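Local coordinates for protein titin (Homo sapiens, PDB 2J8H) that gives muscle sarcomeres elasticity as a giant structural protein, with an A-band region containing rigidly linked immunoglobulin domains, at residues A[116-128]-A[156-170]. Numbering follows the deposited sequence.
Sequences ALRGEVVSIKIPF and TRSFTSLVFPNGVER
Val122 O is gripped by two groups of segment 156-170: Phe164 N donates a hydrogen bond of 2.8 Å, and the CA-H of Val163 adds a weaker contact, its CA 3.3 Å from the same Val122 O. The Phe164 ring turns its edge to this oxygen. Beyond this point strands 123-128 and 159-163 run antiparallel, with paired bonds between Ile124 and Leu162 and between Ile126 and Thr160. These four residues face inward, where Trp138 meets Ile126 and Leu162; branched apolar side chains suit this core, and Thr160 fits because its OG1 is bonded to Ile154 O and Trp138 NE1. On the other face the extended chain of Lys125 (CG anti to the backbone N, chi1 -174°) lies across Phe159, its CE 3.5 Å above the ring centroid and its NZ in a cation-pi contact at 4.2 Å from that centroid. Replacing Phe159 by an alanine would probably leave the Lys125 methylenes and ammonium without their aromatic face and free to swing. At the far end Gly119 N bonds to Val168 O (2.8 Å), and Val168 N bonds to Glu120 O. Gly167 is needed here, since a side chain would strike Gly119 O. Val168 CG1 packs on Val122 CG2 (3.5 Å), and the guanidinium of Arg170 lies over a face of that of Arg118; Arg170 forms a salt bridge with Asp197, to which Arg118 makes a long, weak ion pair, and this carboxylate probably offsets the like charges. Strands 123-128 and 159-163, B and E of the immunoglobulin fold, pair in this way within one sheet of the I-set beta-sandwich.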
ATOM      1  N   ALA A 116     -19.733 -26.545 -19.072  1.00 50.87           N
ATOM      2  CA  ALA A 116     -20.559 -27.597 -18.512  1.00 50.92           C
ATOM      3  C   ALA A 116     -21.062 -28.515 -19.607  1.00 50.75           C
ATOM      4  O   ALA A 116     -21.077 -28.146 -20.771  1.00 50.56           O
ATOM      5  CB  ALA A 116     -21.735 -26.988 -17.741  1.00 50.48           C
ATOM      6  N   LEU A 117     -21.463 -29.718 -19.208  1.00 51.07           N
ATOM      7  CA  LEU A 117     -22.153 -30.643 -20.088  1.00 51.38           C
ATOM      8  C   LEU A 117     -23.632 -30.714 -19.689  1.00 51.32           C
ATOM      9  O   LEU A 117     -23.961 -30.531 -18.518  1.00 50.60           O
ATOM     10  CB  LEU A 117     -21.532 -32.029 -19.965  1.00 51.93           C
ATOM     11  CG  LEU A 117     -20.083 -32.192 -20.422  1.00 53.51           C
ATOM     12  CD1 LEU A 117     -19.679 -33.643 -20.203  1.00 54.77           C
ATOM     13  CD2 LEU A 117     -19.876 -31.793 -21.890  1.00 54.70           C
ATOM     14  N   ARG A 118     -24.512 -30.978 -20.655  1.00 50.98           N
ATOM     15  CA  ARG A 118     -25.928 -31.089 -20.369  1.00 51.39           C
ATOM     16  C   ARG A 118     -26.164 -32.041 -19.217  1.00 50.76           C
ATOM     17  O   ARG A 118     -25.585 -33.136 -19.180  1.00 49.89           O
ATOM     18  CB  ARG A 118     -26.698 -31.626 -21.569  1.00 51.78           C
ATOM     19  CG  ARG A 118     -27.057 -30.593 -22.603  1.00 53.20           C
ATOM     20  CD  ARG A 118     -27.737 -31.289 -23.774  1.00 54.42           C
ATOM     21  NE  ARG A 118     -29.198 -31.357 -23.649  1.00 57.14           N
ATOM     22  CZ  ARG A 118     -29.972 -32.269 -24.244  1.00 58.26           C
ATOM     23  NH1 ARG A 118     -29.446 -33.251 -24.986  1.00 58.46           N
ATOM     24  NH2 ARG A 118     -31.290 -32.216 -24.075  1.00 58.09           N
ATOM     25  N   GLY A 119     -27.026 -31.619 -18.294  1.00 50.04           N
ATOM     26  CA  GLY A 119     -27.403 -32.427 -17.146  1.00 50.38           C
ATOM     27  C   GLY A 119     -26.483 -32.326 -15.950  1.00 50.10           C
ATOM     28  O   GLY A 119     -26.801 -32.825 -14.883  1.00 50.10           O
ATOM     29  N   GLU A 120     -25.344 -31.666 -16.115  1.00 50.15           N
ATOM     30  CA  GLU A 120     -24.396 -31.499 -15.033  1.00 50.18           C
ATOM     31  C   GLU A 120     -24.958 -30.515 -13.998  1.00 49.26           C
ATOM     32  O   GLU A 120     -25.444 -29.450 -14.362  1.00 48.82           O
ATOM     33  CB  GLU A 120     -23.089 -30.956 -15.608  1.00 50.24           C
ATOM     34  CG  GLU A 120     -21.975 -30.799 -14.608  1.00 51.45           C
ATOM     35  CD  GLU A 120     -20.708 -30.260 -15.243  1.00 52.80           C
ATOM     36  OE1 GLU A 120     -20.523 -30.472 -16.470  1.00 54.35           O
ATOM     37  OE2 GLU A 120     -19.898 -29.636 -14.507  1.00 57.31           O
ATOM     38  N   VAL A 121     -24.902 -30.882 -12.722  1.00 49.02           N
ATOM     39  CA  VAL A 121     -25.329 -29.983 -11.658  1.00 48.83           C
ATOM     40  C   VAL A 121     -24.185 -29.008 -11.410  1.00 49.21           C
ATOM     41  O   VAL A 121     -23.242 -29.284 -10.664  1.00 50.76           O
ATOM     42  CB  VAL A 121     -25.704 -30.731 -10.373  1.00 48.71           C
ATOM     43  CG1 VAL A 121     -26.075 -29.747  -9.308  1.00 47.95           C
ATOM     44  CG2 VAL A 121     -26.870 -31.721 -10.628  1.00 47.51           C
ATOM     45  N   VAL A 122     -24.282 -27.855 -12.048  1.00 48.83           N
ATOM     46  CA  VAL A 122     -23.257 -26.848 -12.011  1.00 48.11           C
ATOM     47  C   VAL A 122     -23.427 -25.900 -10.828  1.00 48.07           C
ATOM     48  O   VAL A 122     -24.546 -25.497 -10.500  1.00 46.07           O
ATOM     49  CB  VAL A 122     -23.297 -26.061 -13.349  1.00 48.83           C
ATOM     50  CG1 VAL A 122     -22.565 -24.727 -13.240  1.00 47.30           C
ATOM     51  CG2 VAL A 122     -22.743 -26.949 -14.487  1.00 47.78           C
ATOM     52  N   SER A 123     -22.304 -25.566 -10.183  1.00 47.65           N
ATOM     53  CA  SER A 123     -22.222 -24.446  -9.243  1.00 48.04           C
ATOM     54  C   SER A 123     -21.204 -23.431  -9.740  1.00 47.96           C
ATOM     55  O   SER A 123     -20.066 -23.784 -10.074  1.00 48.96           O
ATOM     56  CB  SER A 123     -21.804 -24.927  -7.868  1.00 47.64           C
ATOM     57  OG  SER A 123     -22.716 -25.903  -7.387  1.00 51.24           O
ATOM     58  N   ILE A 124     -21.625 -22.182  -9.846  1.00 47.65           N
ATOM     59  CA  ILE A 124     -20.697 -21.102 -10.159  1.00 47.70           C
ATOM     60  C   ILE A 124     -20.341 -20.476  -8.818  1.00 47.57           C
ATOM     61  O   ILE A 124     -21.138 -19.718  -8.263  1.00 47.15           O
ATOM     62  CB  ILE A 124     -21.311 -20.065 -11.117  1.00 47.49           C
ATOM     63  CG1 ILE A 124     -21.907 -20.757 -12.357  1.00 46.54           C
ATOM     64  CG2 ILE A 124     -20.244 -19.053 -11.509  1.00 47.08           C
ATOM     65  CD1 ILE A 124     -22.569 -19.830 -13.335  1.00 47.50           C
ATOM     66  N   LYS A 125     -19.173 -20.840  -8.294  1.00 48.16           N
ATOM     67  CA  LYS A 125     -18.762 -20.502  -6.931  1.00 48.46           C
ATOM     68  C   LYS A 125     -17.861 -19.276  -6.947  1.00 48.22           C
ATOM     69  O   LYS A 125     -16.787 -19.299  -7.558  1.00 49.01           O
ATOM     70  CB  LYS A 125     -18.042 -21.674  -6.269  1.00 49.17           C
ATOM     71  CG  LYS A 125     -17.699 -21.441  -4.785  1.00 49.38           C
ATOM     72  CD  LYS A 125     -17.026 -22.635  -4.133  1.00 50.16           C
ATOM     73  CE  LYS A 125     -16.745 -22.370  -2.656  1.00 51.25           C
ATOM     74  NZ  LYS A 125     -16.199 -23.567  -1.910  1.00 50.44           N
ATOM     75  N   ILE A 126     -18.296 -18.216  -6.274  1.00 47.48           N
ATOM     76  CA  ILE A 126     -17.644 -16.925  -6.344  1.00 47.50           C
ATOM     77  C   ILE A 126     -17.278 -16.414  -4.950  1.00 47.68           C
ATOM     78  O   ILE A 126     -18.178 -16.047  -4.165  1.00 47.40           O
ATOM     79  CB  ILE A 126     -18.539 -15.860  -6.989  1.00 47.78           C
ATOM     80  CG1 ILE A 126     -19.070 -16.319  -8.356  1.00 48.93           C
ATOM     81  CG2 ILE A 126     -17.721 -14.603  -7.236  1.00 47.69           C
ATOM     82  CD1 ILE A 126     -17.964 -16.531  -9.392  1.00 46.50           C
ATOM     83  N   PRO A 127     -15.976 -16.403  -4.621  1.00 46.43           N
ATOM     84  CA  PRO A 127     -15.585 -15.802  -3.349  1.00 46.20           C
ATOM     85  C   PRO A 127     -15.818 -14.305  -3.352  1.00 45.40           C
ATOM     86  O   PRO A 127     -15.713 -13.659  -4.393  1.00 44.80           O
ATOM     87  CB  PRO A 127     -14.093 -16.110  -3.247  1.00 46.79           C
ATOM     88  CG  PRO A 127     -13.813 -17.097  -4.299  1.00 46.38           C
ATOM     89  CD  PRO A 127     -14.815 -16.929  -5.349  1.00 47.14           C
ATOM     90  N   PHE A 128     -16.149 -13.748  -2.196  1.00 46.04           N
ATOM     91  CA  PHE A 128     -16.233 -12.308  -2.072  1.00 46.08           C
ATOM     92  C   PHE A 128     -15.781 -11.834  -0.697  1.00 45.83           C
ATOM     93  O   PHE A 128     -15.693 -12.601   0.245  1.00 44.45           O
ATOM     94  CB  PHE A 128     -17.663 -11.847  -2.338  1.00 46.97           C
ATOM     95  CG  PHE A 128     -18.620 -12.311  -1.327  1.00 46.41           C
ATOM     96  CD1 PHE A 128     -18.781 -11.619  -0.159  1.00 47.15           C
ATOM     97  CD2 PHE A 128     -19.347 -13.471  -1.520  1.00 48.91           C
ATOM     98  CE1 PHE A 128     -19.640 -12.043   0.783  1.00 48.28           C
ATOM     99  CE2 PHE A 128     -20.222 -13.906  -0.546  1.00 49.68           C
ATOM    100  CZ  PHE A 128     -20.361 -13.212   0.591  1.00 48.71           C
ATOM    101  N   THR A 156     -22.719 -17.699   1.687  1.00 48.61           N
ATOM    102  CA  THR A 156     -22.108 -17.991   2.968  1.00 49.58           C
ATOM    103  C   THR A 156     -21.353 -16.748   3.417  1.00 50.39           C
ATOM    104  O   THR A 156     -21.501 -15.678   2.803  1.00 50.23           O
ATOM    105  CB  THR A 156     -21.163 -19.183   2.875  1.00 49.88           C
ATOM    106  OG1 THR A 156     -19.921 -18.759   2.306  1.00 48.90           O
ATOM    107  CG2 THR A 156     -21.791 -20.310   2.027  1.00 49.77           C
ATOM    108  N   ARG A 157     -20.560 -16.881   4.481  1.00 50.84           N
ATOM    109  CA  ARG A 157     -19.750 -15.759   4.959  1.00 52.18           C
ATOM    110  C   ARG A 157     -18.664 -15.330   3.956  1.00 51.56           C
ATOM    111  O   ARG A 157     -18.219 -14.185   3.985  1.00 52.10           O
ATOM    112  CB  ARG A 157     -19.100 -16.097   6.305  1.00 52.28           C
ATOM    113  CG  ARG A 157     -20.124 -16.348   7.443  1.00 55.47           C
ATOM    114  CD  ARG A 157     -19.419 -16.665   8.777  1.00 58.21           C
ATOM    115  NE  ARG A 157     -18.532 -17.832   8.664  1.00 63.09           N
ATOM    116  CZ  ARG A 157     -18.654 -18.968   9.355  1.00 65.38           C
ATOM    117  NH1 ARG A 157     -19.621 -19.141  10.260  1.00 66.25           N
ATOM    118  NH2 ARG A 157     -17.775 -19.948   9.143  1.00 66.21           N
ATOM    119  N   SER A 158     -18.242 -16.239   3.079  1.00 51.00           N
ATOM    120  CA  SER A 158     -17.067 -15.997   2.220  1.00 50.35           C
ATOM    121  C   SER A 158     -17.258 -16.205   0.719  1.00 49.25           C
ATOM    122  O   SER A 158     -16.405 -15.813  -0.084  1.00 48.10           O
ATOM    123  CB  SER A 158     -15.892 -16.846   2.726  1.00 51.20           C
ATOM    124  OG  SER A 158     -16.241 -18.213   2.719  1.00 54.23           O
ATOM    125  N   PHE A 159     -18.370 -16.810   0.323  1.00 48.27           N
ATOM    126  CA  PHE A 159     -18.619 -17.044  -1.088  1.00 47.75           C
ATOM    127  C   PHE A 159     -20.097 -17.136  -1.380  1.00 46.70           C
ATOM    128  O   PHE A 159     -20.932 -17.307  -0.459  1.00 44.36           O
ATOM    129  CB  PHE A 159     -17.886 -18.307  -1.559  1.00 48.90           C
ATOM    130  CG  PHE A 159     -18.507 -19.576  -1.107  1.00 48.56           C
ATOM    131  CD1 PHE A 159     -19.559 -20.127  -1.806  1.00 50.09           C
ATOM    132  CD2 PHE A 159     -18.039 -20.232   0.014  1.00 51.00           C
ATOM    133  CE1 PHE A 159     -20.164 -21.307  -1.389  1.00 50.46           C
ATOM    134  CE2 PHE A 159     -18.605 -21.425   0.427  1.00 49.23           C
ATOM    135  CZ  PHE A 159     -19.680 -21.963  -0.279  1.00 50.88           C
ATOM    136  N   THR A 160     -20.414 -16.998  -2.656  1.00 45.56           N
ATOM    137  CA  THR A 160     -21.769 -17.212  -3.144  1.00 45.59           C
ATOM    138  C   THR A 160     -21.662 -18.120  -4.364  1.00 45.93           C
ATOM    139  O   THR A 160     -20.708 -18.016  -5.156  1.00 46.39           O
ATOM    140  CB  THR A 160     -22.459 -15.899  -3.512  1.00 45.39           C
ATOM    141  OG1 THR A 160     -23.758 -16.183  -3.998  1.00 45.20           O
ATOM    142  CG2 THR A 160     -21.702 -15.125  -4.619  1.00 45.78           C
ATOM    143  N   SER A 161     -22.575 -19.067  -4.452  1.00 45.09           N
ATOM    144  CA  SER A 161     -22.665 -19.952  -5.602  1.00 45.33           C
ATOM    145  C   SER A 161     -24.032 -19.845  -6.242  1.00 44.83           C
ATOM    146  O   SER A 161     -25.064 -19.850  -5.560  1.00 44.58           O
ATOM    147  CB  SER A 161     -22.463 -21.404  -5.193  1.00 44.87           C
ATOM    148  OG  SER A 161     -21.235 -21.530  -4.539  1.00 48.95           O
ATOM    149  N   LEU A 162     -24.021 -19.786  -7.557  1.00 44.69           N
ATOM    150  CA  LEU A 162     -25.227 -19.943  -8.311  1.00 44.57           C
ATOM    151  C   LEU A 162     -25.255 -21.386  -8.739  1.00 44.92           C
ATOM    152  O   LEU A 162     -24.369 -21.846  -9.473  1.00 45.36           O
ATOM    153  CB  LEU A 162     -25.243 -19.032  -9.542  1.00 44.58           C
ATOM    154  CG  LEU A 162     -26.502 -19.187 -10.412  1.00 44.01           C
ATOM    155  CD1 LEU A 162     -27.753 -18.798  -9.600  1.00 41.57           C
ATOM    156  CD2 LEU A 162     -26.372 -18.424 -11.750  1.00 42.83           C
ATOM    157  N   VAL A 163     -26.267 -22.108  -8.280  1.00 44.42           N
ATOM    158  CA  VAL A 163     -26.343 -23.542  -8.566  1.00 43.58           C
ATOM    159  C   VAL A 163     -27.514 -23.853  -9.517  1.00 43.58           C
ATOM    160  O   VAL A 163     -28.595 -23.231  -9.462  1.00 43.25           O
ATOM    161  CB  VAL A 163     -26.479 -24.369  -7.286  1.00 43.11           C
ATOM    162  CG1 VAL A 163     -26.331 -25.866  -7.584  1.00 41.46           C
ATOM    163  CG2 VAL A 163     -25.463 -23.917  -6.216  1.00 43.59           C
ATOM    164  N   PHE A 164     -27.293 -24.848 -10.367  1.00 42.86           N
ATOM    165  CA  PHE A 164     -28.305 -25.367 -11.283  1.00 42.98           C
ATOM    166  C   PHE A 164     -28.676 -26.763 -10.785  1.00 42.74           C
ATOM    167  O   PHE A 164     -28.222 -27.742 -11.338  1.00 42.90           O
ATOM    168  CB  PHE A 164     -27.709 -25.419 -12.698  1.00 43.36           C
ATOM    169  CG  PHE A 164     -27.368 -24.054 -13.253  1.00 43.45           C
ATOM    170  CD1 PHE A 164     -26.181 -23.418 -12.917  1.00 45.62           C
ATOM    171  CD2 PHE A 164     -28.254 -23.379 -14.069  1.00 44.72           C
ATOM    172  CE1 PHE A 164     -25.883 -22.149 -13.401  1.00 43.70           C
ATOM    173  CE2 PHE A 164     -27.953 -22.117 -14.560  1.00 43.88           C
ATOM    174  CZ  PHE A 164     -26.767 -21.505 -14.211  1.00 44.55           C
ATOM    175  N   PRO A 165     -29.486 -26.860  -9.706  1.00 43.36           N
ATOM    176  CA  PRO A 165     -29.692 -28.142  -9.030  1.00 42.87           C
ATOM    177  C   PRO A 165     -30.375 -29.227  -9.861  1.00 42.87           C
ATOM    178  O   PRO A 165     -30.261 -30.419  -9.539  1.00 42.10           O
ATOM    179  CB  PRO A 165     -30.551 -27.763  -7.823  1.00 42.78           C
ATOM    180  CG  PRO A 165     -31.230 -26.522  -8.209  1.00 42.74           C
ATOM    181  CD  PRO A 165     -30.247 -25.785  -9.046  1.00 43.31           C
ATOM    182  N   ASN A 166     -31.087 -28.826 -10.908  1.00 43.13           N
ATOM    183  CA  ASN A 166     -31.813 -29.758 -11.731  1.00 43.82           C
ATOM    184  C   ASN A 166     -30.920 -30.320 -12.839  1.00 44.14           C
ATOM    185  O   ASN A 166     -31.356 -31.167 -13.610  1.00 44.30           O
ATOM    186  CB  ASN A 166     -33.024 -29.082 -12.385  1.00 43.69           C
ATOM    187  CG  ASN A 166     -33.902 -28.335 -11.397  1.00 44.99           C
ATOM    188  OD1 ASN A 166     -34.130 -28.786 -10.263  1.00 43.06           O
ATOM    189  ND2 ASN A 166     -34.455 -27.208 -11.850  1.00 44.92           N
ATOM    190  N   GLY A 167     -29.684 -29.834 -12.928  1.00 45.27           N
ATOM    191  CA  GLY A 167     -28.825 -30.143 -14.058  1.00 45.64           C
ATOM    192  C   GLY A 167     -28.954 -29.074 -15.122  1.00 45.96           C
ATOM    193  O   GLY A 167     -30.059 -28.665 -15.475  1.00 45.11           O
ATOM    194  N   VAL A 168     -27.825 -28.639 -15.672  1.00 46.46           N
ATOM    195  CA  VAL A 168     -27.859 -27.577 -16.676  1.00 47.11           C
ATOM    196  C   VAL A 168     -28.497 -28.026 -17.949  1.00 47.88           C
ATOM    197  O   VAL A 168     -28.360 -29.174 -18.359  1.00 47.62           O
ATOM    198  CB  VAL A 168     -26.466 -27.015 -17.051  1.00 47.67           C
ATOM    199  CG1 VAL A 168     -25.913 -26.225 -15.901  1.00 47.85           C
ATOM    200  CG2 VAL A 168     -25.537 -28.125 -17.467  1.00 48.90           C
ATOM    201  N   GLU A 169     -29.209 -27.084 -18.551  1.00 48.54           N
ATOM    202  CA  GLU A 169     -29.834 -27.242 -19.833  1.00 49.46           C
ATOM    203  C   GLU A 169     -29.073 -26.347 -20.806  1.00 48.82           C
ATOM    204  O   GLU A 169     -28.338 -25.452 -20.400  1.00 47.95           O
ATOM    205  CB  GLU A 169     -31.285 -26.801 -19.723  1.00 49.38           C
ATOM    206  CG  GLU A 169     -32.101 -27.707 -18.798  1.00 51.92           C
ATOM    207  CD  GLU A 169     -33.384 -27.061 -18.270  1.00 53.82           C
ATOM    208  OE1 GLU A 169     -33.780 -25.982 -18.772  1.00 59.55           O
ATOM    209  OE2 GLU A 169     -33.998 -27.644 -17.341  1.00 61.06           O
ATOM    210  N   ARG A 170     -29.251 -26.580 -22.098  1.00 48.65           N
ATOM    211  CA  ARG A 170     -28.555 -25.791 -23.101  1.00 48.93           C
ATOM    212  C   ARG A 170     -28.880 -24.312 -22.965  1.00 48.33           C
ATOM    213  O   ARG A 170     -28.034 -23.450 -23.218  1.00 47.87           O
ATOM    214  CB  ARG A 170     -28.948 -26.258 -24.490  1.00 48.88           C
ATOM    215  CG  ARG A 170     -28.408 -27.602 -24.830  1.00 50.13           C
ATOM    216  CD  ARG A 170     -28.869 -27.986 -26.202  1.00 52.11           C
ATOM    217  NE  ARG A 170     -28.676 -29.407 -26.422  1.00 56.06           N
ATOM    218  CZ  ARG A 170     -29.477 -30.184 -27.156  1.00 58.19           C
ATOM    219  NH1 ARG A 170     -30.556 -29.698 -27.781  1.00 58.82           N
ATOM    220  NH2 ARG A 170     -29.189 -31.476 -27.269  1.00 58.93           N
TER
HETATM  221  O   HOH W   1     -16.312 -12.612   2.799  1.00 53.44           O